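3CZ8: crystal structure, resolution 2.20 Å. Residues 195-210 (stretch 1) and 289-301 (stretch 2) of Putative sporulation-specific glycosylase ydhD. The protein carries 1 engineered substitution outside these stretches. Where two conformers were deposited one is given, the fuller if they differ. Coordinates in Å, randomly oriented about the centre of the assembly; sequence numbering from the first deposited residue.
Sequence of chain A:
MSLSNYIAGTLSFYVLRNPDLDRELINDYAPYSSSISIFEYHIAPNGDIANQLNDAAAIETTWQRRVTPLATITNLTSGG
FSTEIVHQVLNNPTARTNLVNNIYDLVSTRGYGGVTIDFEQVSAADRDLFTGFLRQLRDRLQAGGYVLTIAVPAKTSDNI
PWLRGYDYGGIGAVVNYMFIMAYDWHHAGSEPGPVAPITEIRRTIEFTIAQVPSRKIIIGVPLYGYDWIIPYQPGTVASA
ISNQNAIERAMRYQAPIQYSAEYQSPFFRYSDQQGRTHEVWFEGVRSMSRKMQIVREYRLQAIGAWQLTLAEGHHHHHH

Stretch 1 (195-210) VAPITEIRRTIEFTIA
Stretch 2 (289-301) SRKMQIVREYRLQ

Two helices, one starting at Ile198 and one reaching Glu297, run side by side in nearly the same direction, their axes 11.1 Å apart at closest and crossing at -23°. Pro197 takes the N-cap position of the first. The second begins earlier in the chain and ends as Tyr298 leaves helical phi/psi (-100/12); Arg299 follows at 53/39 and Leu300 is extended at -79/166. Register is set by CA pairs: Ile198 with Lys291 at 7.4 Å, Arg202 with Ile294 at 7.6 Å, Ile205 with Tyr298 at 8.0 Å.

The packing rule is a knob in a hole. Ile294 (chi1 t, chi2 t) sits among Ile198, Ile201, Arg202 and Ile205, positions i, i+3, i+4 and i+7, which lie along one helix face. Ile294 CD1 meets Ile198 CD1 at 3.7 Å, and Ile294 CG2 lies 3.9 Å from both Ile201 CG2 and Ile205 CD1. Ile201 and Ile205 are both m, t; Ile198 lies between wells, at chi1 -149° and chi2 -103°.

One turn on, Tyr298 (chi1 m, chi2 94°) turns a ring face to Ile205, whose CG2 stands 3.7 Å from the ring centroid in a CH-pi contact. Ile209 (p, t) extends the apolar seam, its CD1 3.6 Å from Tyr298 CD2, while Leu300 CD2 packs 3.8 Å from Ile205 CD1.

Polar groups border this seam. Lys291 (m, t, t, p) points its CA-to-CB bond sideways, yet its end comes nearer, and NZ donates to Ala196 O at 3.0 Å, just before the first helix. Arg202 (chi1 t, chi2 97°, chi3 p) also begins sideways; its NH1 forms a salt bridge with Glu297 OE2 at 3.0 Å, near the guanidinium plane, while Ile294 CD1 covers one guanidinium face. Tyr298 OH donates a weak hydrogen bond to Glu206 OE2 at 3.0 Å.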

# COMPACT_ATOMS: atom_id res chain seq x y z
N VAL A 195 17.07 2.96 -7.07
CA VAL A 195 16.55 3.58 -5.85
C VAL A 195 17.45 3.30 -4.64
O VAL A 195 17.68 4.18 -3.81
CB VAL A 195 15.12 3.08 -5.58
CG1 VAL A 195 14.63 3.55 -4.25
CG2 VAL A 195 14.17 3.56 -6.69
N ALA A 196 17.95 2.07 -4.56
CA ALA A 196 18.80 1.65 -3.47
C ALA A 196 19.93 0.76 -3.99
O ALA A 196 19.93 -0.46 -3.76
CB ALA A 196 17.98 0.93 -2.41
N PRO A 197 20.90 1.37 -4.70
CA PRO A 197 21.99 0.57 -5.26
C PRO A 197 22.82 -0.05 -4.14
O PRO A 197 23.09 0.61 -3.12
CB PRO A 197 22.81 1.59 -6.06
CG PRO A 197 22.47 2.91 -5.50
CD PRO A 197 21.06 2.81 -4.99
N ILE A 198 23.20 -1.32 -4.32
CA ILE A 198 23.89 -2.09 -3.29
C ILE A 198 25.28 -1.52 -2.97
O ILE A 198 25.81 -1.71 -1.86
CB ILE A 198 23.94 -3.61 -3.66
CG1 ILE A 198 23.92 -4.50 -2.40
CG2 ILE A 198 25.09 -3.92 -4.63
CD1 ILE A 198 25.26 -5.08 -2.01
N THR A 199 25.84 -0.80 -3.94
CA THR A 199 27.11 -0.10 -3.80
C THR A 199 27.01 1.03 -2.77
O THR A 199 27.90 1.19 -1.94
CB THR A 199 27.59 0.46 -5.17
OG1 THR A 199 26.52 1.19 -5.80
CG2 THR A 199 28.01 -0.68 -6.10
N GLU A 200 25.92 1.78 -2.81
CA GLU A 200 25.72 2.87 -1.86
C GLU A 200 25.26 2.39 -0.48
O GLU A 200 25.52 3.06 0.53
CB GLU A 200 24.77 3.92 -2.43
CG GLU A 200 25.27 4.64 -3.68
CD GLU A 200 26.61 5.35 -3.48
OE1 GLU A 200 26.77 6.09 -2.48
OE2 GLU A 200 27.50 5.17 -4.34
N ILE A 201 24.59 1.24 -0.44
CA ILE A 201 24.19 0.59 0.82
C ILE A 201 25.43 0.12 1.57
O ILE A 201 25.54 0.32 2.79
CB ILE A 201 23.20 -0.58 0.55
CG1 ILE A 201 21.84 -0.05 0.08
CG2 ILE A 201 22.99 -1.47 1.79
CD1 ILE A 201 20.97 -1.10 -0.54
N ARG A 202 26.36 -0.48 0.82
CA ARG A 202 27.68 -0.89 1.32
C ARG A 202 28.40 0.27 2.00
O ARG A 202 28.83 0.15 3.15
CB ARG A 202 28.53 -1.41 0.15
CG ARG A 202 29.98 -1.77 0.49
CD ARG A 202 30.14 -3.25 0.75
NE ARG A 202 29.72 -4.05 -0.39
CZ ARG A 202 29.44 -5.35 -0.35
NH1 ARG A 202 29.54 -6.02 0.80
NH2 ARG A 202 29.06 -5.98 -1.45
N ARG A 203 28.51 1.39 1.28
CA ARG A 203 29.14 2.61 1.78
C ARG A 203 28.43 3.18 3.01
O ARG A 203 29.10 3.63 3.94
CB ARG A 203 29.19 3.68 0.69
CG ARG A 203 30.31 3.50 -0.32
CD ARG A 203 30.09 4.40 -1.52
NE ARG A 203 31.14 4.25 -2.53
CZ ARG A 203 31.13 3.34 -3.51
NH1 ARG A 203 30.13 2.48 -3.63
NH2 ARG A 203 32.14 3.29 -4.36
N THR A 204 27.10 3.15 3.00
CA THR A 204 26.28 3.61 4.13
C THR A 204 26.56 2.78 5.38
O THR A 204 26.79 3.34 6.45
CB THR A 204 24.76 3.56 3.79
OG1 THR A 204 24.51 4.39 2.65
CG2 THR A 204 23.91 4.06 4.96
N ILE A 205 26.56 1.45 5.22
CA ILE A 205 26.85 0.52 6.31
C ILE A 205 28.27 0.77 6.87
O ILE A 205 28.44 0.91 8.08
CB ILE A 205 26.66 -0.96 5.87
CG1 ILE A 205 25.17 -1.28 5.70
CG2 ILE A 205 27.25 -1.92 6.89
CD1 ILE A 205 24.90 -2.58 4.96
N GLU A 206 29.25 0.87 5.97
CA GLU A 206 30.66 1.05 6.31
C GLU A 206 30.89 2.32 7.13
O GLU A 206 31.68 2.33 8.07
CB GLU A 206 31.51 1.09 5.04
CG GLU A 206 32.82 0.31 5.12
CD GLU A 206 32.69 -1.11 4.61
OE1 GLU A 206 32.35 -1.30 3.42
OE2 GLU A 206 32.95 -2.05 5.39
N PHE A 207 30.18 3.39 6.76
CA PHE A 207 30.19 4.66 7.48
C PHE A 207 29.50 4.54 8.85
O PHE A 207 29.93 5.17 9.82
CB PHE A 207 29.52 5.73 6.62
CG PHE A 207 29.36 7.07 7.30
CD1 PHE A 207 30.44 7.94 7.41
CD2 PHE A 207 28.12 7.47 7.78
CE1 PHE A 207 30.30 9.18 8.02
CE2 PHE A 207 27.96 8.71 8.39
CZ PHE A 207 29.06 9.57 8.51
N THR A 208 28.45 3.73 8.92
CA THR A 208 27.66 3.57 10.15
C THR A 208 28.30 2.65 11.20
O THR A 208 28.26 2.95 12.40
CB THR A 208 26.22 3.08 9.84
OG1 THR A 208 25.71 3.79 8.70
CG2 THR A 208 25.31 3.35 11.01
N ILE A 209 28.89 1.54 10.76
CA ILE A 209 29.50 0.57 11.68
C ILE A 209 30.81 1.07 12.32
O ILE A 209 31.35 0.44 13.23
CB ILE A 209 29.74 -0.81 11.00
CG1 ILE A 209 30.76 -0.66 9.86
CG2 ILE A 209 28.41 -1.42 10.55
CD1 ILE A 209 31.03 -1.92 9.09
N ALA A 210 31.31 2.20 11.83
CA ALA A 210 32.46 2.88 12.41
C ALA A 210 32.00 3.86 13.49
O ALA A 210 32.83 4.48 14.14
CB ALA A 210 33.23 3.62 11.32
N SER A 289 16.73 -9.86 -1.59
CA SER A 289 17.58 -10.92 -1.04
C SER A 289 18.98 -10.41 -0.73
O SER A 289 19.51 -10.67 0.35
CB SER A 289 17.67 -12.11 -2.00
OG SER A 289 16.44 -12.80 -2.07
N ARG A 290 19.56 -9.68 -1.69
CA ARG A 290 20.89 -9.09 -1.55
C ARG A 290 21.00 -8.10 -0.40
O ARG A 290 22.08 -7.93 0.18
CB ARG A 290 21.33 -8.42 -2.87
CG ARG A 290 21.92 -9.37 -3.91
CD ARG A 290 23.26 -9.96 -3.47
NE ARG A 290 24.34 -8.97 -3.42
CZ ARG A 290 25.40 -8.95 -4.22
NH1 ARG A 290 26.32 -8.00 -4.09
NH2 ARG A 290 25.57 -9.89 -5.15
N LYS A 291 19.89 -7.44 -0.07
CA LYS A 291 19.84 -6.52 1.06
C LYS A 291 19.84 -7.25 2.41
O LYS A 291 20.51 -6.81 3.35
CB LYS A 291 18.64 -5.58 0.94
CG LYS A 291 18.85 -4.46 -0.07
CD LYS A 291 17.52 -3.92 -0.53
CE LYS A 291 17.67 -2.65 -1.35
NZ LYS A 291 18.44 -2.83 -2.62
N MET A 292 19.09 -8.35 2.51
CA MET A 292 19.16 -9.21 3.70
C MET A 292 20.54 -9.88 3.81
O MET A 292 21.03 -10.11 4.91
CB MET A 292 18.02 -10.24 3.72
CG MET A 292 17.97 -11.14 4.97
SD MET A 292 18.07 -10.29 6.57
CE MET A 292 16.38 -10.33 7.12
N GLN A 293 21.15 -10.17 2.66
CA GLN A 293 22.49 -10.74 2.59
C GLN A 293 23.57 -9.81 3.15
O GLN A 293 24.43 -10.26 3.90
CB GLN A 293 22.82 -11.14 1.15
CG GLN A 293 22.29 -12.51 0.74
CD GLN A 293 22.55 -12.81 -0.72
OE1 GLN A 293 23.63 -12.55 -1.25
NE2 GLN A 293 21.54 -13.37 -1.40
N ILE A 294 23.51 -8.52 2.80
CA ILE A 294 24.48 -7.54 3.30
C ILE A 294 24.23 -7.17 4.77
O ILE A 294 25.15 -6.73 5.48
CB ILE A 294 24.60 -6.28 2.39
CG1 ILE A 294 25.97 -5.63 2.56
CG2 ILE A 294 23.45 -5.30 2.62
CD1 ILE A 294 26.34 -4.63 1.49
N VAL A 295 23.00 -7.37 5.22
CA VAL A 295 22.65 -7.22 6.63
C VAL A 295 23.30 -8.36 7.42
O VAL A 295 23.88 -8.13 8.49
CB VAL A 295 21.11 -7.15 6.82
CG1 VAL A 295 20.67 -7.58 8.23
CG2 VAL A 295 20.62 -5.73 6.52
N ARG A 296 23.24 -9.57 6.86
CA ARG A 296 23.83 -10.76 7.47
C ARG A 296 25.36 -10.74 7.42
O ARG A 296 26.01 -11.15 8.38
CB ARG A 296 23.30 -12.03 6.80
CG ARG A 296 21.86 -12.35 7.17
CD ARG A 296 21.32 -13.52 6.36
NE ARG A 296 21.70 -14.81 6.94
CZ ARG A 296 21.36 -15.99 6.43
NH1 ARG A 296 20.64 -16.07 5.32
NH2 ARG A 296 21.76 -17.10 7.04
N GLU A 297 25.91 -10.25 6.30
CA GLU A 297 27.35 -10.08 6.10
C GLU A 297 27.99 -9.17 7.17
O GLU A 297 29.08 -9.45 7.66
CB GLU A 297 27.63 -9.51 4.70
CG GLU A 297 29.12 -9.37 4.34
CD GLU A 297 29.37 -8.52 3.09
OE1 GLU A 297 30.49 -7.98 2.97
OE2 GLU A 297 28.48 -8.40 2.23
N TYR A 298 27.29 -8.10 7.54
CA TYR A 298 27.82 -7.13 8.48
C TYR A 298 27.30 -7.31 9.90
O TYR A 298 27.50 -6.42 10.75
CB TYR A 298 27.55 -5.71 8.00
CG TYR A 298 28.47 -5.25 6.90
CD1 TYR A 298 28.13 -5.39 5.56
CD2 TYR A 298 29.69 -4.66 7.21
CE1 TYR A 298 28.99 -4.95 4.55
CE2 TYR A 298 30.55 -4.22 6.22
CZ TYR A 298 30.20 -4.37 4.89
OH TYR A 298 31.06 -3.92 3.92
N ARG A 299 26.64 -8.45 10.15
CA ARG A 299 26.06 -8.79 11.45
C ARG A 299 25.14 -7.70 12.01
O ARG A 299 25.13 -7.42 13.21
CB ARG A 299 27.15 -9.17 12.46
CG ARG A 299 27.57 -10.63 12.43
CD ARG A 299 28.65 -10.90 13.48
NE ARG A 299 28.35 -12.09 14.27
CZ ARG A 299 27.65 -12.09 15.40
NH1 ARG A 299 27.42 -13.22 16.04
NH2 ARG A 299 27.18 -10.95 15.90
N LEU A 300 24.35 -7.09 11.12
CA LEU A 300 23.42 -6.03 11.50
C LEU A 300 22.15 -6.61 12.13
O LEU A 300 21.91 -7.81 12.03
CB LEU A 300 23.08 -5.18 10.27
CG LEU A 300 23.88 -3.91 9.97
CD1 LEU A 300 25.30 -3.86 10.54
CD2 LEU A 300 23.87 -3.62 8.48
N GLN A 301 21.36 -5.75 12.77
CA GLN A 301 20.17 -6.19 13.52
C GLN A 301 19.03 -6.73 12.65
O GLN A 301 18.49 -7.80 12.95
CB GLN A 301 19.64 -5.06 14.41
CG GLN A 301 18.34 -5.37 15.17
CD GLN A 301 18.49 -6.44 16.27
OE1 GLN A 301 17.55 -7.18 16.55
NE2 GLN A 301 19.66 -6.50 16.89